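Local atomic coordinates of alpha-glucosidase (Pseudoalteromonas sp. K8, PDB entry 5HQA), a protein that hydrolyses alpha-glucosides as a calcium-binding family 97 glycoside hydrolase whose activity is stimulated by chloride. Residues A[322-325]-A[326-329]; A[413-416]-A[417-421]; A[375-379]-A[380-384]. All blocks are in the same frame, centred on the assembly; numbering follows the deposited sequence. Where two conformers were deposited one is given.

Contact 1: A[322-325]-A[326-329]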
ATOM      1  N   PHE A 322      18.437  -4.357 -15.829  0.50 19.32           N
ATOM      2  CA  PHE A 322      17.999  -5.397 -14.893  0.50 19.50           C
ATOM      3  C   PHE A 322      19.185  -6.147 -14.299  0.50 18.55           C
ATOM      4  O   PHE A 322      19.091  -6.670 -13.182  0.50 18.21           O
ATOM      5  CB  PHE A 322      17.037  -6.373 -15.600  0.50 19.74           C
ATOM      6  CG  PHE A 322      16.505  -7.503 -14.716  0.50 18.64           C
ATOM      7  CD1 PHE A 322      17.191  -8.712 -14.607  0.50 20.10           C
ATOM      8  CD2 PHE A 322      15.299  -7.372 -14.036  0.50 15.46           C
ATOM      9  CE1 PHE A 322      16.702  -9.749 -13.814  0.50 19.79           C
ATOM     10  CE2 PHE A 322      14.808  -8.411 -13.234  0.50 10.63           C
ATOM     11  CZ  PHE A 322      15.508  -9.591 -13.127  0.50 10.80           C
ATOM     12  N   PHE A 323      20.309  -6.194 -15.014  1.00 18.68           N
ATOM     13  CA  PHE A 323      21.494  -6.928 -14.577  1.00 19.53           C
ATOM     14  C   PHE A 323      22.601  -6.032 -14.043  1.00 19.81           C
ATOM     15  O   PHE A 323      23.697  -6.527 -13.774  1.00 20.31           O
ATOM     16  CB  PHE A 323      22.044  -7.782 -15.728  1.00 25.64           C
ATOM     17  CG  PHE A 323      21.068  -8.803 -16.224  1.00 31.73           C
ATOM     18  CD1 PHE A 323      20.818  -9.949 -15.490  1.00 36.86           C
ATOM     19  CD2 PHE A 323      20.365  -8.598 -17.398  1.00 32.48           C
ATOM     20  CE1 PHE A 323      19.897 -10.883 -15.928  1.00 37.55           C
ATOM     21  CE2 PHE A 323      19.445  -9.528 -17.841  1.00 34.09           C
ATOM     22  CZ  PHE A 323      19.212 -10.672 -17.104  1.00 35.89           C
ATOM     23  N   ASN A 324      22.342  -4.739 -13.852  1.00 18.57           N
ATOM     24  CA  ASN A 324      23.404  -3.796 -13.532  1.00 20.54           C
ATOM     25  C   ASN A 324      23.433  -3.399 -12.059  1.00 21.74           C
ATOM     26  O   ASN A 324      24.043  -2.379 -11.719  1.00 20.68           O
ATOM     27  CB  ASN A 324      23.276  -2.549 -14.409  1.00 21.24           C
ATOM     28  CG  ASN A 324      23.556  -2.835 -15.868  1.00 23.93           C
ATOM     29  OD1 ASN A 324      24.025  -3.918 -16.219  1.00 23.34           O
ATOM     30  ND2 ASN A 324      23.284  -1.860 -16.727  1.00 22.11           N
ATOM     31  N   GLY A 325      22.811  -4.190 -11.177  1.00 19.41           N
ATOM     32  CA  GLY A 325      22.761  -3.820  -9.769  1.00 17.07           C
ATOM     33  C   GLY A 325      24.124  -3.571  -9.147  1.00 18.39           C
ATOM     34  O   GLY A 325      24.254  -2.743  -8.243  1.00 19.57           O
ATOM     35  N   ASP A 326      25.162  -4.264  -9.632  1.00 19.31           N
ATOM     36  CA  ASP A 326      26.498  -4.088  -9.072  1.00 19.30           C
ATOM     37  C   ASP A 326      27.130  -2.753  -9.446  1.00 21.83           C
ATOM     38  O   ASP A 326      28.041  -2.304  -8.743  1.00 22.38           O
ATOM     39  CB  ASP A 326      27.451  -5.196  -9.541  1.00 20.55           C
ATOM     40  CG  ASP A 326      27.064  -6.578  -9.039  1.00 29.21           C
ATOM     41  OD1 ASP A 326      26.080  -6.727  -8.270  1.00 27.65           O
ATOM     42  OD2 ASP A 326      27.773  -7.532  -9.422  1.00 31.37           O
ATOM     43  N   VAL A 327      26.707  -2.124 -10.543  1.00 21.67           N
ATOM     44  CA  VAL A 327      27.467  -1.013 -11.115  1.00 22.28           C
ATOM     45  C   VAL A 327      26.759   0.330 -11.035  1.00 21.96           C
ATOM     46  O   VAL A 327      27.366   1.343 -11.415  1.00 22.31           O
ATOM     47  CB  VAL A 327      27.870  -1.296 -12.577  1.00 25.30           C
ATOM     48  CG1 VAL A 327      28.778  -2.510 -12.633  1.00 27.05           C
ATOM     49  CG2 VAL A 327      26.636  -1.488 -13.449  1.00 22.04           C
ATOM     50  N   PHE A 328      25.508   0.381 -10.577  1.00 20.32           N
ATOM     51  CA  PHE A 328      24.836   1.665 -10.397  1.00 19.09           C
ATOM     52  C   PHE A 328      25.653   2.573  -9.487  1.00 19.39           C
ATOM     53  O   PHE A 328      26.110   2.154  -8.419  1.00 19.62           O
ATOM     54  CB  PHE A 328      23.448   1.459  -9.787  1.00 17.49           C
ATOM     55  CG  PHE A 328      22.396   1.063 -10.772  1.00 17.90           C
ATOM     56  CD1 PHE A 328      22.183   1.813 -11.920  1.00 19.72           C
ATOM     57  CD2 PHE A 328      21.610  -0.055 -10.545  1.00 18.58           C
ATOM     58  CE1 PHE A 328      21.196   1.453 -12.832  1.00 22.40           C
ATOM     59  CE2 PHE A 328      20.624  -0.427 -11.447  1.00 20.49           C
ATOM     60  CZ  PHE A 328      20.416   0.327 -12.597  1.00 21.02           C
ATOM     61  N   SER A 329      25.843   3.817  -9.917  1.00 17.68           N
ATOM     62  CA  SER A 329      26.309   4.881  -9.041  1.00 18.71           C
ATOM     63  C   SER A 329      25.108   5.688  -8.574  1.00 19.88           C
ATOM     64  O   SER A 329      24.205   5.989  -9.363  1.00 19.96           O
ATOM     65  CB  SER A 329      27.301   5.803  -9.757  1.00 19.49           C
ATOM     66  OG  SER A 329      27.604   6.942  -8.965  1.00 20.15           O
TER
HETATM   67  O   HOH W   1      25.186  -6.250 -11.658  1.00 29.39           O

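Contact 2: A[413-416]-A[417-421]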
ATOM      1  N   GLN A 413      13.283 -10.768   7.251  1.00 10.77           N
ATOM      2  CA  GLN A 413      13.758  -9.856   8.294  1.00 10.60           C
ATOM      3  C   GLN A 413      14.899  -8.970   7.795  1.00 13.46           C
ATOM      4  O   GLN A 413      14.944  -7.772   8.103  1.00 12.35           O
ATOM      5  CB  GLN A 413      14.204 -10.654   9.521  1.00 11.88           C
ATOM      6  CG  GLN A 413      14.815  -9.812  10.636  1.00 11.53           C
ATOM      7  CD  GLN A 413      15.309 -10.668  11.785  1.00 13.78           C
ATOM      8  OE1 GLN A 413      15.687 -11.825  11.594  1.00 14.56           O
ATOM      9  NE2 GLN A 413      15.300 -10.109  12.990  1.00 12.66           N
ATOM     10  N   PHE A 414      15.831  -9.538   7.023  1.00 12.85           N
ATOM     11  CA  PHE A 414      16.948  -8.740   6.524  1.00 11.09           C
ATOM     12  C   PHE A 414      16.455  -7.523   5.746  1.00 10.90           C
ATOM     13  O   PHE A 414      16.887  -6.392   5.997  1.00 12.29           O
ATOM     14  CB  PHE A 414      17.871  -9.584   5.638  1.00 11.16           C
ATOM     15  CG  PHE A 414      18.882  -8.755   4.901  1.00 16.26           C
ATOM     16  CD1 PHE A 414      20.014  -8.276   5.559  1.00 14.87           C
ATOM     17  CD2 PHE A 414      18.675  -8.395   3.570  1.00 18.08           C
ATOM     18  CE1 PHE A 414      20.935  -7.475   4.892  1.00 16.79           C
ATOM     19  CE2 PHE A 414      19.595  -7.589   2.899  1.00 15.88           C
ATOM     20  CZ  PHE A 414      20.721  -7.132   3.562  1.00 15.56           C
ATOM     21  N   MET A 415      15.560  -7.740   4.775  1.00 13.28           N
ATOM     22  CA  MET A 415      15.103  -6.620   3.955  1.00 11.65           C
ATOM     23  C   MET A 415      14.156  -5.711   4.724  1.00 11.49           C
ATOM     24  O   MET A 415      14.165  -4.488   4.518  1.00 11.54           O
ATOM     25  CB  MET A 415      14.444  -7.122   2.667  1.00 10.10           C
ATOM     26  CG  MET A 415      15.467  -7.420   1.566  1.00 11.14           C
ATOM     27  SD  MET A 415      16.491  -5.982   1.157  1.00 14.75           S
ATOM     28  CE  MET A 415      15.282  -4.803   0.562  1.00 14.86           C
ATOM     29  N   VAL A 416      13.322  -6.280   5.604  1.00 10.55           N
ATOM     30  CA  VAL A 416      12.481  -5.443   6.463  1.00 11.54           C
ATOM     31  C   VAL A 416      13.341  -4.399   7.165  1.00 13.64           C
ATOM     32  O   VAL A 416      13.027  -3.202   7.164  1.00 14.55           O
ATOM     33  CB  VAL A 416      11.699  -6.313   7.466  1.00 10.21           C
ATOM     34  CG1 VAL A 416      11.172  -5.463   8.637  1.00 11.04           C
ATOM     35  CG2 VAL A 416      10.555  -7.039   6.758  1.00  9.79           C
ATOM     36  N   ASN A 417      14.477  -4.831   7.713  1.00 11.96           N
ATOM     37  CA  ASN A 417      15.383  -3.898   8.373  1.00 12.77           C
ATOM     38  C   ASN A 417      16.093  -2.990   7.373  1.00 13.43           C
ATOM     39  O   ASN A 417      16.362  -1.819   7.678  1.00 13.78           O
ATOM     40  CB  ASN A 417      16.403  -4.671   9.210  1.00 14.79           C
ATOM     41  CG  ASN A 417      15.781  -5.284  10.454  1.00 18.05           C
ATOM     42  OD1 ASN A 417      14.730  -4.826  10.912  1.00 19.47           O
ATOM     43  ND2 ASN A 417      16.416  -6.325  11.001  1.00 14.29           N
ATOM     44  N   GLU A 418      16.400  -3.511   6.184  1.00 13.75           N
ATOM     45  CA  GLU A 418      17.072  -2.722   5.159  1.00 13.69           C
ATOM     46  C   GLU A 418      16.194  -1.566   4.683  1.00 14.61           C
ATOM     47  O   GLU A 418      16.678  -0.439   4.512  1.00 14.86           O
ATOM     48  CB  GLU A 418      17.461  -3.641   3.999  1.00 14.48           C
ATOM     49  CG  GLU A 418      18.518  -3.084   3.076  1.00 18.27           C
ATOM     50  CD  GLU A 418      19.886  -2.937   3.735  1.00 23.34           C
ATOM     51  OE1 GLU A 418      20.240  -3.738   4.632  1.00 22.48           O
ATOM     52  OE2 GLU A 418      20.607  -1.997   3.344  1.00 25.18           O
ATOM     53  N   TYR A 419      14.899  -1.820   4.468  1.00 13.72           N
ATOM     54  CA  TYR A 419      14.004  -0.743   4.051  1.00 12.30           C
ATOM     55  C   TYR A 419      13.935   0.347   5.110  1.00 13.28           C
ATOM     56  O   TYR A 419      13.993   1.542   4.797  1.00 13.98           O
ATOM     57  CB  TYR A 419      12.594  -1.272   3.788  1.00 10.58           C
ATOM     58  CG  TYR A 419      12.414  -2.143   2.568  1.00 10.74           C
ATOM     59  CD1 TYR A 419      12.591  -1.629   1.282  1.00 11.16           C
ATOM     60  CD2 TYR A 419      12.016  -3.473   2.702  1.00 10.97           C
ATOM     61  CE1 TYR A 419      12.397  -2.438   0.160  1.00 10.91           C
ATOM     62  CE2 TYR A 419      11.820  -4.287   1.595  1.00  9.48           C
ATOM     63  CZ  TYR A 419      12.017  -3.764   0.330  1.00 11.08           C
ATOM     64  OH  TYR A 419      11.808  -4.565  -0.768  1.00 12.03           O
ATOM     65  N   LEU A 420      13.767  -0.049   6.375  1.00 12.93           N
ATOM     66  CA  LEU A 420      13.606   0.950   7.423  1.00 12.58           C
ATOM     67  C   LEU A 420      14.884   1.754   7.620  1.00 15.21           C
ATOM     68  O   LEU A 420      14.819   2.953   7.907  1.00 17.08           O
ATOM     69  CB  LEU A 420      13.165   0.286   8.731  1.00 14.25           C
ATOM     70  CG  LEU A 420      12.793   1.291   9.827  1.00 16.40           C
ATOM     71  CD1 LEU A 420      11.684   2.217   9.348  1.00 16.91           C
ATOM     72  CD2 LEU A 420      12.398   0.595  11.120  1.00 16.12           C
ATOM     73  N   HIS A 421      16.051   1.132   7.443  1.00 14.78           N
ATOM     74  CA  HIS A 421      17.289   1.899   7.513  1.00 15.38           C
ATOM     75  C   HIS A 421      17.294   3.010   6.475  1.00 15.84           C
ATOM     76  O   HIS A 421      17.666   4.151   6.775  1.00 16.71           O
ATOM     77  CB  HIS A 421      18.501   0.996   7.306  1.00 16.87           C
ATOM     78  CG  HIS A 421      19.758   1.760   7.027  1.00 18.65           C
ATOM     79  ND1 HIS A 421      20.424   2.474   8.002  1.00 23.63           N
ATOM     80  CD2 HIS A 421      20.445   1.961   5.877  1.00 19.55           C
ATOM     81  CE1 HIS A 421      21.479   3.064   7.468  1.00 22.51           C
ATOM     82  NE2 HIS A 421      21.517   2.768   6.181  1.00 22.15           N
TER
HETATM   83  O   HOH W   2      19.296  -5.183   6.853  1.00 15.97           O

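Contact 3: A[375-379]-A[380-384]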
ATOM      1  N   ALA A 375      23.205  12.883   0.819  1.00 19.77           N
ATOM      2  CA  ALA A 375      23.876  14.171   0.960  1.00 23.69           C
ATOM      3  C   ALA A 375      23.816  14.958  -0.341  1.00 24.36           C
ATOM      4  O   ALA A 375      23.561  16.169  -0.333  1.00 25.26           O
ATOM      5  CB  ALA A 375      25.324  13.967   1.399  1.00 23.07           C
ATOM      6  N   LEU A 376      24.042  14.284  -1.471  1.00 22.77           N
ATOM      7  CA  LEU A 376      23.937  14.951  -2.765  1.00 23.83           C
ATOM      8  C   LEU A 376      22.531  15.492  -2.979  1.00 23.09           C
ATOM      9  O   LEU A 376      22.345  16.639  -3.399  1.00 21.07           O
ATOM     10  CB  LEU A 376      24.314  13.983  -3.887  1.00 21.49           C
ATOM     11  CG  LEU A 376      23.998  14.477  -5.303  1.00 23.76           C
ATOM     12  CD1 LEU A 376      24.772  15.749  -5.629  1.00 24.00           C
ATOM     13  CD2 LEU A 376      24.287  13.390  -6.332  1.00 23.89           C
ATOM     14  N   TYR A 377      21.523  14.675  -2.679  1.00 21.29           N
ATOM     15  CA  TYR A 377      20.151  15.110  -2.884  1.00 18.48           C
ATOM     16  C   TYR A 377      19.778  16.249  -1.941  1.00 22.16           C
ATOM     17  O   TYR A 377      19.116  17.208  -2.358  1.00 22.30           O
ATOM     18  CB  TYR A 377      19.215  13.921  -2.718  1.00 16.60           C
ATOM     19  CG  TYR A 377      18.996  13.157  -4.001  1.00 19.66           C
ATOM     20  CD1 TYR A 377      19.312  13.718  -5.238  1.00 19.23           C
ATOM     21  CD2 TYR A 377      18.458  11.880  -3.978  1.00 15.36           C
ATOM     22  CE1 TYR A 377      19.089  13.016  -6.420  1.00 17.71           C
ATOM     23  CE2 TYR A 377      18.231  11.178  -5.144  1.00 14.97           C
ATOM     24  CZ  TYR A 377      18.545  11.739  -6.358  1.00 17.98           C
ATOM     25  OH  TYR A 377      18.298  11.007  -7.504  1.00 17.68           O
ATOM     26  N   GLU A 378      20.200  16.177  -0.673  1.00 21.23           N
ATOM     27  CA  GLU A 378      19.920  17.283   0.236  1.00 23.45           C
ATOM     28  C   GLU A 378      20.565  18.566  -0.267  1.00 27.08           C
ATOM     29  O   GLU A 378      19.924  19.624  -0.298  1.00 27.84           O
ATOM     30  CB  GLU A 378      20.397  16.964   1.653  1.00 25.56           C
ATOM     31  CG  GLU A 378      20.005  18.066   2.644  1.00 32.59           C
ATOM     32  CD  GLU A 378      20.191  17.695   4.117  1.00 41.98           C
ATOM     33  OE1 GLU A 378      21.057  16.849   4.437  1.00 40.66           O
ATOM     34  OE2 GLU A 378      19.463  18.269   4.962  1.00 47.76           O
ATOM     35  N   LYS A 379      21.824  18.480  -0.706  1.00 26.65           N
ATOM     36  CA  LYS A 379      22.501  19.631  -1.295  1.00 28.00           C
ATOM     37  C   LYS A 379      21.776  20.131  -2.538  1.00 27.69           C
ATOM     38  O   LYS A 379      21.813  21.326  -2.843  1.00 27.93           O
ATOM     39  CB  LYS A 379      23.946  19.250  -1.620  1.00 29.05           C
ATOM     40  CG  LYS A 379      24.705  20.254  -2.463  1.00 36.05           C
ATOM     41  CD  LYS A 379      26.055  19.703  -2.903  1.00 42.50           C
ATOM     42  CE  LYS A 379      26.823  20.738  -3.718  1.00 51.40           C
ATOM     43  NZ  LYS A 379      28.160  20.238  -4.153  1.00 56.10           N
ATOM     44  N   SER A 380      21.090  19.245  -3.252  1.00 26.35           N
ATOM     45  CA  SER A 380      20.441  19.594  -4.507  1.00 27.94           C
ATOM     46  C   SER A 380      18.969  19.965  -4.351  1.00 25.07           C
ATOM     47  O   SER A 380      18.249  19.991  -5.356  1.00 25.69           O
ATOM     48  CB  SER A 380      20.573  18.434  -5.501  1.00 28.06           C
ATOM     49  OG  SER A 380      21.936  18.117  -5.727  1.00 30.31           O
ATOM     50  N   ASN A 381      18.496  20.226  -3.129  1.00 23.48           N
ATOM     51  CA  ASN A 381      17.105  20.633  -2.915  1.00 28.85           C
ATOM     52  C   ASN A 381      16.117  19.525  -3.322  1.00 24.45           C
ATOM     53  O   ASN A 381      15.009  19.796  -3.796  1.00 25.75           O
ATOM     54  CB  ASN A 381      16.816  21.948  -3.664  1.00 38.60           C
ATOM     55  CG  ASN A 381      15.439  22.540  -3.354  1.00 45.79           C
ATOM     56  OD1 ASN A 381      14.957  22.470  -2.216  1.00 48.68           O
ATOM     57  ND2 ASN A 381      14.797  23.125  -4.380  1.00 43.01           N
ATOM     58  N   VAL A 382      16.501  18.260  -3.155  1.00 19.14           N
ATOM     59  CA  VAL A 382      15.625  17.123  -3.443  1.00 18.65           C
ATOM     60  C   VAL A 382      14.988  16.669  -2.133  1.00 21.14           C
ATOM     61  O   VAL A 382      15.698  16.317  -1.183  1.00 23.27           O
ATOM     62  CB  VAL A 382      16.396  15.975  -4.119  1.00 17.02           C
ATOM     63  CG1 VAL A 382      15.532  14.707  -4.199  1.00 16.10           C
ATOM     64  CG2 VAL A 382      16.867  16.394  -5.519  1.00 19.81           C
ATOM     65  N   SER A 383      13.649  16.674  -2.078  1.00 19.38           N
ATOM     66  CA  SER A 383      12.908  16.324  -0.870  1.00 18.55           C
ATOM     67  C   SER A 383      12.220  14.965  -0.915  1.00 19.07           C
ATOM     68  O   SER A 383      11.823  14.463   0.141  1.00 17.86           O
ATOM     69  CB  SER A 383      11.835  17.380  -0.576  1.00 20.69           C
ATOM     70  OG  SER A 383      12.427  18.606  -0.204  1.00 30.11           O
ATOM     71  N   GLN A 384      12.032  14.374  -2.097  1.00 17.25           N
ATOM     72  CA  GLN A 384      11.395  13.068  -2.235  1.00 15.89           C
ATOM     73  C   GLN A 384      12.255  12.211  -3.146  1.00 15.29           C
ATOM     74  O   GLN A 384      12.814  12.714  -4.126  1.00 15.68           O
ATOM     75  CB  GLN A 384       9.970  13.173  -2.813  1.00 19.48           C
ATOM     76  CG  GLN A 384       9.035  14.016  -1.955  1.00 28.92           C
ATOM     77  CD  GLN A 384       7.629  14.210  -2.549  1.00 33.25           C
ATOM     78  OE1 GLN A 384       7.381  13.930  -3.734  1.00 28.37           O
ATOM     79  NE2 GLN A 384       6.700  14.706  -1.713  1.00 25.44           N
TER

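Contact 1: A[322-325]-A[326-329]
Asn324 and Val327 close a beta turn in the loop that follows strand 307-310 of the TIM barrel. The evidence is the hydrogen bond from Val327 N to Asn324 O, 2.9 Å long and 161° at the hydrogen, with helical backbone angles at Gly325 and Asp326 that fit type I. A second, weak bond from Phe328 N to Asn324 O makes this oxygen a shared acceptor. The turn lies near the glycan pocket, the Phe328 side chain being about 7 Å from the acarviosine unit of the bound acarbose.

Phe328 folds back over the turn it leaves. With CG anti to its own carbonyl carbon (chi1 -81°), the ring is carried alongside the Asn324 carbonyl. CB makes no close approach across the turn; CG comes alongside that carbonyl, and CD2 lies 3.6 Å from Asn324 O. CD2 also lies 4.0 Å from Gly325 CA, which approaches the ring obliquely. CE2 passes Asn324 C, and at the tip CZ is 4.4 Å from Asn324 CB, which sits over one face. Asn324 CB also meets Val327 CG2 at 3.7 Å.

The polar ends are held elsewhere: Asn324 ND2 by the carbonyls of Gly316 and Asp318, Asp326 OD1 by Asn362 and a salt bridge to Lys397. Trp317 meets the Phe328 ring edge-to-face. Across the start of the turn, one water donates to Phe323 O at 2.6 Å and accepts from Asp326 N at 2.8 Å.

Contact 2: A[413-416]-A[417-421]
Met415 and Tyr419, one turn apart on helix 413-428 of the catalytic TIM barrel, form a Met-aromatic contact, the tight part of this stretch. Met415 is bent at both chi2 (-57°) and chi3 (-62°), which folds its methyl back over the tyrosine. CE lies over one face of the ring, shifted toward the rim, 3.4 Å from Tyr419 CZ and 3.7 Å from the ring centroid, a CH-pi contact. SD stands farther above the same ring, 5.2 Å from its centroid, and also touches Glu418 CB. The helix bond from Tyr419 N to Met415 O (2.8 Å) runs beside them, and Tyr419 CD2 comes within 3.0 Å of that oxygen. Beyond the ring, Tyr419 OH bonds the backbone O of Glu437, a calcium ligand, while Tyr389 meets the ring edge-to-face. Tyr419 thus holds the backbone of a calcium ligand and may help position it.

The Phe414 and Glu418 side is looser: Phe414 is partly exposed, the two side chains meet through Glu418 OE1 alone, and a water bridges the pair. They run alongside each other, with ring and carboxylate planes 27° apart, and Glu418 OE1 approaches Phe414 CZ obliquely at 3.6 Å. Both groups have partners outside this stretch of helix: Arg367 forms a salt bridge with Glu418 OE2, and Arg398 makes a cation-pi contact with Phe414. The bridging water donates one hydrogen to Phe414 O and the other to Glu418 OE1, each at 2.8 Å.

Contact 3: A[375-379]-A[380-384]
A positive phi at Asn381 (64°) turns the chain back on helix 363-379, and a Val382 CG1 anti to the backbone N (chi1 170°) then lies over one face of the Tyr377 ring. This is a Schellman motif with Asn381 as C-prime residue. Its two bonds are Val382 N to Tyr377 O, 2.9 Å and nearly straight at 163°, and Asn381 N to Glu378 O, 3.2 Å, where the donor stands well above the carbonyl plane. The apolar part of the cap is Val382 on Tyr377: Val382 CG1 is 4.1 Å from the Tyr377 ring centroid, a CH-pi contact, while Val382 CG2 meets Tyr377 CD1 at 3.6 Å. Within the same helix end, Ser380 OG donates to Leu376 O, the carbonyl one turn back, at 2.8 Å, supplementing a weak bond from Ser380 N to the same oxygen. With an alanine at Tyr377, Val382 would probably lose the ring face it packs on and His356 N its hydroxyl acceptor. That hydroxyl ties the helix end to strand 352-358, whose Leu353 touches Val382; Ser380 packs on Ile339 and Thr343 of helix 339-349, and the chain enters strand 384-388 beside strand 352-358.

All three contacts lie in the family 97 catalytic region. They do not touch one another, but each involves helix 363-379. Contact 3 ends this helix; contact 1 reaches it through Phe328 O, bonded to Asn365 and Gln369; contact 2 meets it through Val363 and Arg367. The nearest atoms of contact 1 and contact 3 are about 8 Å apart. Those of contact 2 stay about 12 Å from either of the others. Relative to the bound acarbose, the acarviosine unit is about 11 Å from the side chains of Tyr419 and Tyr377, farther than from Phe328. The Tyr419 side chain is about 11 Å from the calcium ion and about 5 Å from that of its ligand Glu437.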